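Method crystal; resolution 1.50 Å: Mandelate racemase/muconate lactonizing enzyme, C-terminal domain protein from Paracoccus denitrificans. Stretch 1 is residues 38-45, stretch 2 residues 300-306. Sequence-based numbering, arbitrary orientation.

Stretch 1 (38-45) GWGEASPM
Stretch 2 300-306: TQPGVGH

A single buried carboxylate, that of Glu41, carries the one direct hydrogen bond between the stretches: OE1 accepts from the backbone N of Gly305 at 2.9 Å (N-H...O 152°), in the first turn of a helix. Stretch 1 runs extended from Gly38 (phi/psi near -120/140; Gly40 -130/169, Glu41 -143/139), then turns at Ser43 (-55/124) and Pro44 (-85/56, C-gamma endo). Stretch 2 is loop through Gly303, the N-cap (-109/-112), and helical from Val304 (-53/-48). End to end the stretches run antiparallel; the nearest CA atoms are those of Glu41 and Gly305, 5.9 Å apart. Glu41 reaches across almost fully extended (chi1 t, chi2 t, chi3 9°), its negative charge meeting backbone NH at the helix start. Water 1 donates to Glu41 OE1 (2.8 Å) and accepts a weak bond from Gly303 N (2.8 Å); water 2 donates to Glu41 OE2 (2.6 Å) and Gln301 OE1 (2.7 Å), joining two acceptors that could not bond directly. Gln301 (m, m, chi3 -43°) lays CG 3.4 Å from Glu41 OE2 and NE2 3.6 Å from Pro44 CD. Water 3 links Ser43 OG (2.8 Å; chi1 t) to Gln301 NE2 (3.3 Å, weak). Val304 (t) adds apolar packing, CG2 4.0 Å from Trp39 CB; its CG1 touches the strand backbone, 3.6 Å from Gly40 C. Trp39 CA-to-CB points toward stretch 2, but the indole (m, chi2 100°) leads away.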

ATOM      1  N   GLY B  38      31.381  -0.790  38.972  1.00 13.14           N
ATOM      2  CA  GLY B  38      30.187  -0.313  38.262  1.00 11.97           C
ATOM      3  C   GLY B  38      29.006  -1.238  38.495  1.00 11.74           C
ATOM      4  O   GLY B  38      29.162  -2.462  38.581  1.00 12.31           O
ATOM      5  N   TRP B  39      27.821  -0.640  38.580  1.00 10.63           N
ATOM      6  CA  TRP B  39      26.588  -1.374  38.848  1.00 11.08           C
ATOM      7  C   TRP B  39      25.649  -1.375  37.674  1.00 10.79           C
ATOM      8  O   TRP B  39      25.368  -0.325  37.091  1.00 10.96           O
ATOM      9  CB  TRP B  39      25.879  -0.757  40.043  1.00 11.46           C
ATOM     10  CG  TRP B  39      26.532  -1.156  41.335  1.00 14.17           C
ATOM     11  CD1 TRP B  39      27.423  -0.427  42.107  1.00 16.55           C
ATOM     12  CD2 TRP B  39      26.367  -2.433  42.027  1.00 13.37           C
ATOM     13  NE1 TRP B  39      27.800  -1.147  43.212  1.00 16.56           N
ATOM     14  CE2 TRP B  39      27.202  -2.361  43.221  1.00 16.42           C
ATOM     15  CE3 TRP B  39      25.630  -3.590  41.779  1.00 16.57           C
ATOM     16  CZ2 TRP B  39      27.279  -3.417  44.129  1.00 18.91           C
ATOM     17  CZ3 TRP B  39      25.717  -4.647  42.690  1.00 19.03           C
ATOM     18  CH2 TRP B  39      26.525  -4.556  43.837  1.00 19.85           C
ATOM     19  N   GLY B  40      25.117  -2.551  37.349  1.00 10.54           N
ATOM     20  CA  GLY B  40      24.088  -2.692  36.311  1.00 10.59           C
ATOM     21  C   GLY B  40      22.918  -3.501  36.842  1.00 10.17           C
ATOM     22  O   GLY B  40      22.988  -4.099  37.925  1.00 10.34           O
ATOM     23  N   GLU B  41      21.823  -3.518  36.089  1.00  9.45           N
ATOM     24  CA  GLU B  41      20.612  -4.220  36.515  1.00  9.86           C
ATOM     25  C   GLU B  41      19.945  -4.870  35.314  1.00  9.94           C
ATOM     26  O   GLU B  41      19.898  -4.268  34.236  1.00  9.82           O
ATOM     27  CB  GLU B  41      19.642  -3.257  37.205  1.00 10.26           C
ATOM     28  CG  GLU B  41      18.384  -3.960  37.690  1.00 10.12           C
ATOM     29  CD  GLU B  41      17.558  -3.158  38.679  1.00 11.00           C
ATOM     30  OE1 GLU B  41      17.816  -1.955  38.912  1.00 11.07           O
ATOM     31  OE2 GLU B  41      16.619  -3.761  39.228  1.00 12.23           O
ATOM     32  N   ALA B  42      19.463  -6.103  35.512  1.00  9.31           N
ATOM     33  CA  ALA B  42      18.644  -6.814  34.516  1.00  9.72           C
ATOM     34  C   ALA B  42      17.207  -6.869  35.016  1.00  9.78           C
ATOM     35  O   ALA B  42      16.977  -7.046  36.216  1.00 10.39           O
ATOM     36  CB  ALA B  42      19.152  -8.239  34.309  1.00 10.13           C
ATOM     37  N   SER B  43      16.237  -6.755  34.109  1.00  9.55           N
ATOM     38  CA  SER B  43      14.825  -6.826  34.496  1.00 10.27           C
ATOM     39  C   SER B  43      14.588  -8.125  35.267  1.00 10.70           C
ATOM     40  O   SER B  43      14.890  -9.206  34.752  1.00 11.04           O
ATOM     41  CB  SER B  43      13.952  -6.775  33.245  1.00  9.98           C
ATOM     42  OG  SER B  43      12.582  -6.624  33.590  1.00 10.52           O
ATOM     43  N   PRO B  44      14.047  -8.031  36.500  1.00 10.87           N
ATOM     44  CA  PRO B  44      13.986  -9.215  37.373  1.00 11.07           C
ATOM     45  C   PRO B  44      12.743 -10.076  37.109  1.00 11.61           C
ATOM     46  O   PRO B  44      11.953 -10.372  38.036  1.00 11.90           O
ATOM     47  CB  PRO B  44      13.954  -8.594  38.766  1.00 11.98           C
ATOM     48  CG  PRO B  44      13.220  -7.309  38.580  1.00 12.25           C
ATOM     49  CD  PRO B  44      13.632  -6.802  37.212  1.00 11.47           C
HETATM   50  N   MSE B  45      12.595 -10.494  35.852  1.00 11.06           N
HETATM   51  CA  MSE B  45      11.451 -11.317  35.441  1.00 11.56           C
HETATM   52  C   MSE B  45      11.668 -12.701  35.998  1.00 11.99           C
HETATM   53  O   MSE B  45      12.694 -13.352  35.716  1.00 11.89           O
HETATM   54  CB  MSE B  45      11.329 -11.309  33.913  1.00 11.55           C
HETATM   55  CG  MSE B  45      11.171  -9.883  33.367  1.00 12.57           C
HETATM   56 SE   MSE B  45       9.538  -8.979  34.010  1.00 13.44          SE
HETATM   57  CE  MSE B  45      10.195  -8.034  35.585  1.00 12.06           C
ATOM     58  N   THR B 300      10.433   0.190  36.067  1.00 12.62           N
ATOM     59  CA  THR B 300       9.706  -0.137  37.297  1.00 12.91           C
ATOM     60  C   THR B 300      10.602  -0.393  38.494  1.00 13.16           C
ATOM     61  O   THR B 300      10.094  -0.683  39.568  1.00 14.75           O
ATOM     62  CB  THR B 300       8.790  -1.361  37.096  1.00 13.37           C
ATOM     63  OG1 THR B 300       9.582  -2.488  36.688  1.00 14.47           O
ATOM     64  CG2 THR B 300       7.718  -1.053  36.030  1.00 14.03           C
ATOM     65  N   GLN B 301      11.919  -0.281  38.321  1.00 11.26           N
ATOM     66  CA  GLN B 301      12.867  -0.569  39.413  1.00 12.25           C
ATOM     67  C   GLN B 301      13.385   0.711  40.075  1.00 11.76           C
ATOM     68  O   GLN B 301      13.659   1.690  39.378  1.00 13.21           O
ATOM     69  CB  GLN B 301      14.027  -1.433  38.902  1.00 12.06           C
ATOM     70  CG  GLN B 301      13.597  -2.718  38.188  1.00 11.49           C
ATOM     71  CD  GLN B 301      12.672  -3.585  39.037  1.00 13.97           C
ATOM     72  OE1 GLN B 301      12.896  -3.772  40.234  1.00 14.28           O
ATOM     73  NE2 GLN B 301      11.631  -4.119  38.417  1.00 16.97           N
ATOM     74  N   PRO B 302      13.543   0.708  41.418  1.00 10.95           N
ATOM     75  CA  PRO B 302      13.831   1.964  42.128  1.00 11.77           C
ATOM     76  C   PRO B 302      15.310   2.330  42.260  1.00 12.07           C
ATOM     77  O   PRO B 302      15.630   3.446  42.682  1.00 12.26           O
ATOM     78  CB  PRO B 302      13.257   1.701  43.524  1.00 12.01           C
ATOM     79  CG  PRO B 302      13.408   0.231  43.710  1.00 12.47           C
ATOM     80  CD  PRO B 302      13.136  -0.365  42.347  1.00 11.96           C
ATOM     81  N   GLY B 303      16.200   1.402  41.918  1.00 11.59           N
ATOM     82  CA  GLY B 303      17.631   1.611  42.133  1.00 12.60           C
ATOM     83  C   GLY B 303      18.415   1.836  40.860  1.00 11.82           C
ATOM     84  O   GLY B 303      18.278   2.873  40.204  1.00 10.81           O
ATOM     85  N   VAL B 304      19.262   0.868  40.519  1.00 11.22           N
ATOM     86  CA  VAL B 304      20.152   0.993  39.343  1.00 11.01           C
ATOM     87  C   VAL B 304      19.398   1.342  38.055  1.00 11.21           C
ATOM     88  O   VAL B 304      19.782   2.274  37.347  1.00 11.78           O
ATOM     89  CB  VAL B 304      21.033  -0.266  39.168  1.00 10.94           C
ATOM     90  CG1 VAL B 304      21.881  -0.208  37.895  1.00 11.06           C
ATOM     91  CG2 VAL B 304      21.946  -0.435  40.371  1.00 12.14           C
ATOM     92  N   GLY B 305      18.313   0.625  37.768  1.00 11.33           N
ATOM     93  CA  GLY B 305      17.553   0.881  36.535  1.00 11.07           C
ATOM     94  C   GLY B 305      16.976   2.288  36.498  1.00 11.05           C
ATOM     95  O   GLY B 305      16.945   2.931  35.456  1.00 11.27           O
ATOM     96  N   HIS B 306      16.517   2.777  37.648  1.00 11.09           N
ATOM     97  CA  HIS B 306      15.989   4.128  37.712  1.00 11.10           C
ATOM     98  C   HIS B 306      17.056   5.133  37.379  1.00 11.08           C
ATOM     99  O   HIS B 306      16.819   6.065  36.609  1.00 10.80           O
ATOM    100  CB  HIS B 306      15.427   4.398  39.098  1.00 11.58           C
ATOM    101  CG  HIS B 306      15.067   5.831  39.323  1.00 11.74           C
ATOM    102  ND1 HIS B 306      13.920   6.380  38.853  1.00 12.20           N
ATOM    103  CD2 HIS B 306      15.747   6.841  39.991  1.00 13.23           C
ATOM    104  CE1 HIS B 306      13.872   7.677  39.213  1.00 12.91           C
ATOM    105  NE2 HIS B 306      14.985   7.956  39.918  1.00 14.50           N
TER
HETATM  106  O   HOH W   1      16.831  -1.304  41.413  1.00 13.72           O
HETATM  107  O   HOH W   2      15.277  -3.590  41.476  1.00 14.51           O
HETATM  108  O   HOH W   3      11.783  -4.466  35.099  1.00 13.66           O